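ABC transporter periplasmic-binding protein YtfQ (Mycobacterium smegmatis, PDB 6HB0) probably binds a sugar, apparently L-arabinofuranose, as the extracytoplasmic solute-binding component of a mycobacterial ABC transporter. Local coordinates at residues A67-I72 with D90-E95. Numbering follows the deposited sequence.
Sequences AIRSFI and DAVLQE
Ile68 and Val92 meet methyl to methyl where two neighbouring helices of one Rossmann-like α/β lobe of this periplasmic binding protein run side by side. The short segments are nearly parallel, their axes 10.2 Å from each other, as in a β-α-β-α succession: strand 78-81 links helix 61-73 to helix 90-98 and belongs to the parallel sheet beneath them. The tight part, the buried pair Ile68 and Val92, faces that sheet. Being anti to the backbone N, Ile68 CG2 is the branch turned to Val92, 3.6 Å from Val92 CG2, the two side chains crossing at about a right angle; Ile68 also rests on Phe81 of the strand and on Thr96, one turn beyond Val92. At the less enclosed end, Ile72 sends CD1 across to the backbone and base of Glu95, 3.9 Å from Glu95 CB, while Ile79 and Ala99 extend this apolar layer. The outer side is polar, and Arg69 is its exposed residue. Extended from CG to NE, it passes obliquely over Val92, Arg69 CG coming within 4.1 Å of Val92 CG2, and carries its guanidinium over to Glu95. The salt bridge is bidentate and side-on, NE and NH2 each taking a different carboxylate oxygen through the syn lone pair, and the two planes lie only 12° apart. This double grip fixes the rotation of both flat groups and bridges the helices above the apolar seam. Its straighter arm, at 170°, is the 2.8 Å bond from Arg69 NE to Glu95 OE1. The other, from Arg69 NH2 to Glu95 OE2, spans 3.0 Å, with the oxygen tilted 15° out of the guanidinium plane.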
ATOM      1  N   ALA A  67      21.313   4.324 -13.460  1.00 36.45           N
ATOM      2  CA  ALA A  67      20.414   3.536 -14.302  1.00 34.15           C
ATOM      3  C   ALA A  67      19.597   4.470 -15.226  1.00 33.52           C
ATOM      4  O   ALA A  67      19.463   4.227 -16.415  1.00 32.50           O
ATOM      5  CB  ALA A  67      19.551   2.639 -13.437  1.00 32.56           C
ATOM      6  N   ILE A  68      19.106   5.583 -14.687  1.00 33.16           N
ATOM      7  CA  ILE A  68      18.344   6.521 -15.506  1.00 33.24           C
ATOM      8  C   ILE A  68      19.200   7.085 -16.642  1.00 37.77           C
ATOM      9  O   ILE A  68      18.742   7.170 -17.793  1.00 36.15           O
ATOM     10  CB  ILE A  68      17.714   7.607 -14.640  1.00 31.98           C
ATOM     11  CG1 ILE A  68      16.608   6.973 -13.778  1.00 29.52           C
ATOM     12  CG2 ILE A  68      17.132   8.738 -15.464  1.00 32.36           C
ATOM     13  CD1 ILE A  68      16.220   7.842 -12.595  1.00 32.67           C
ATOM     14  N   ARG A  69      20.432   7.464 -16.333  1.00 33.64           N
ATOM     15  CA  ARG A  69      21.337   7.978 -17.353  1.00 38.16           C
ATOM     16  C   ARG A  69      21.635   6.950 -18.425  1.00 33.34           C
ATOM     17  O   ARG A  69      21.687   7.294 -19.593  1.00 36.45           O
ATOM     18  CB  ARG A  69      22.659   8.427 -16.726  1.00 37.90           C
ATOM     19  CG  ARG A  69      22.474   9.631 -15.849  1.00 40.31           C
ATOM     20  CD  ARG A  69      23.762  10.154 -15.284  1.00 44.04           C
ATOM     21  NE  ARG A  69      23.463  11.496 -14.802  1.00 46.14           N
ATOM     22  CZ  ARG A  69      23.961  12.021 -13.705  1.00 48.60           C
ATOM     23  NH1 ARG A  69      24.788  11.319 -12.952  1.00 51.73           N
ATOM     24  NH2 ARG A  69      23.610  13.245 -13.354  1.00 56.28           N
ATOM     25  N   SER A  70      21.807   5.703 -18.021  1.00 36.15           N
ATOM     26  CA  SER A  70      22.041   4.645 -18.985  1.00 38.08           C
ATOM     27  C   SER A  70      20.810   4.416 -19.877  1.00 41.77           C
ATOM     28  O   SER A  70      20.945   4.222 -21.104  1.00 36.98           O
ATOM     29  CB  SER A  70      22.485   3.387 -18.278  1.00 44.23           C
ATOM     30  OG  SER A  70      22.328   2.274 -19.118  1.00 45.77           O
ATOM     31  N   PHE A  71      19.605   4.516 -19.314  1.00 37.25           N
ATOM     32  CA  PHE A  71      18.427   4.453 -20.172  1.00 35.32           C
ATOM     33  C   PHE A  71      18.389   5.582 -21.177  1.00 35.59           C
ATOM     34  O   PHE A  71      17.928   5.371 -22.313  1.00 37.23           O
ATOM     35  CB  PHE A  71      17.098   4.485 -19.372  1.00 32.68           C
ATOM     36  CG  PHE A  71      16.876   3.303 -18.497  1.00 33.27           C
ATOM     37  CD1 PHE A  71      17.224   2.025 -18.911  1.00 35.80           C
ATOM     38  CD2 PHE A  71      16.217   3.450 -17.285  1.00 37.39           C
ATOM     39  CE1 PHE A  71      17.006   0.923 -18.100  1.00 37.74           C
ATOM     40  CE2 PHE A  71      15.985   2.346 -16.481  1.00 38.63           C
ATOM     41  CZ  PHE A  71      16.384   1.076 -16.886  1.00 40.02           C
ATOM     42  N   ILE A  72      18.817   6.784 -20.778  1.00 34.16           N
ATOM     43  CA  ILE A  72      18.872   7.884 -21.716  1.00 39.01           C
ATOM     44  C   ILE A  72      19.840   7.542 -22.853  1.00 43.42           C
ATOM     45  O   ILE A  72      19.491   7.704 -24.025  1.00 40.86           O
ATOM     46  CB  ILE A  72      19.328   9.192 -21.081  1.00 41.13           C
ATOM     47  CG1 ILE A  72      18.306   9.687 -20.064  1.00 41.44           C
ATOM     48  CG2 ILE A  72      19.553  10.260 -22.157  1.00 41.96           C
ATOM     49  CD1 ILE A  72      18.864  10.803 -19.213  1.00 39.10           C
ATOM     50  N   ASP A  90      15.985  16.293  -9.372  1.00 29.29           N
ATOM     51  CA  ASP A  90      15.708  17.336 -10.369  1.00 34.40           C
ATOM     52  C   ASP A  90      16.743  17.391 -11.475  1.00 36.59           C
ATOM     53  O   ASP A  90      16.383  17.589 -12.633  1.00 34.13           O
ATOM     54  CB  ASP A  90      15.555  18.715  -9.735  1.00 38.52           C
ATOM     55  CG  ASP A  90      14.238  18.899  -9.033  1.00 36.93           C
ATOM     56  OD1 ASP A  90      13.384  17.970  -9.051  1.00 39.14           O
ATOM     57  OD2 ASP A  90      14.062  19.984  -8.428  1.00 38.71           O
ATOM     58  N   ALA A  91      18.013  17.180 -11.136  1.00 35.29           N
ATOM     59  CA  ALA A  91      19.084  17.211 -12.118  1.00 36.24           C
ATOM     60  C   ALA A  91      18.948  16.087 -13.143  1.00 37.34           C
ATOM     61  O   ALA A  91      18.953  16.348 -14.354  1.00 36.54           O
ATOM     62  CB  ALA A  91      20.430  17.099 -11.451  1.00 33.16           C
ATOM     63  N   VAL A  92      18.846  14.848 -12.687  1.00 32.32           N
ATOM     64  CA  VAL A  92      18.685  13.775 -13.654  1.00 32.81           C
ATOM     65  C   VAL A  92      17.361  13.862 -14.463  1.00 31.39           C
ATOM     66  O   VAL A  92      17.288  13.501 -15.656  1.00 35.21           O
ATOM     67  CB  VAL A  92      18.907  12.414 -13.012  1.00 33.05           C
ATOM     68  CG1 VAL A  92      17.706  11.938 -12.215  1.00 35.35           C
ATOM     69  CG2 VAL A  92      19.208  11.376 -14.078  1.00 37.69           C
ATOM     70  N   LEU A  93      16.326  14.381 -13.838  1.00 30.89           N
ATOM     71  CA  LEU A  93      15.059  14.642 -14.518  1.00 32.85           C
ATOM     72  C   LEU A  93      15.168  15.754 -15.573  1.00 36.83           C
ATOM     73  O   LEU A  93      14.451  15.730 -16.561  1.00 31.72           O
ATOM     74  CB  LEU A  93      13.970  14.954 -13.512  1.00 31.23           C
ATOM     75  CG  LEU A  93      13.546  13.733 -12.651  1.00 31.29           C
ATOM     76  CD1 LEU A  93      12.451  14.088 -11.665  1.00 31.26           C
ATOM     77  CD2 LEU A  93      13.136  12.533 -13.448  1.00 35.30           C
ATOM     78  N   GLN A  94      16.067  16.713 -15.382  1.00 37.77           N
ATOM     79  CA  GLN A  94      16.382  17.662 -16.447  1.00 39.15           C
ATOM     80  C   GLN A  94      17.045  16.997 -17.603  1.00 38.90           C
ATOM     81  O   GLN A  94      16.730  17.344 -18.758  1.00 40.46           O
ATOM     82  CB  GLN A  94      17.229  18.842 -15.965  1.00 41.37           C
ATOM     83  CG  GLN A  94      16.428  19.807 -15.097  1.00 42.90           C
ATOM     84  CD  GLN A  94      15.314  20.529 -15.855  1.00 44.67           C
ATOM     85  OE1 GLN A  94      15.467  20.877 -17.004  1.00 49.28           O
ATOM     86  NE2 GLN A  94      14.207  20.788 -15.174  1.00 43.98           N
ATOM     87  N   GLU A  95      17.916  16.031 -17.320  1.00 39.92           N
ATOM     88  CA  GLU A  95      18.560  15.242 -18.377  1.00 42.61           C
ATOM     89  C   GLU A  95      17.554  14.391 -19.167  1.00 41.22           C
ATOM     90  O   GLU A  95      17.697  14.226 -20.411  1.00 37.14           O
ATOM     91  CB  GLU A  95      19.697  14.379 -17.835  1.00 45.04           C
ATOM     92  CG  GLU A  95      20.863  15.182 -17.269  1.00 48.11           C
ATOM     93  CD  GLU A  95      21.790  14.388 -16.333  1.00 57.42           C
ATOM     94  OE1 GLU A  95      21.949  13.164 -16.507  1.00 60.18           O
ATOM     95  OE2 GLU A  95      22.406  15.004 -15.430  1.00 65.82           O
TER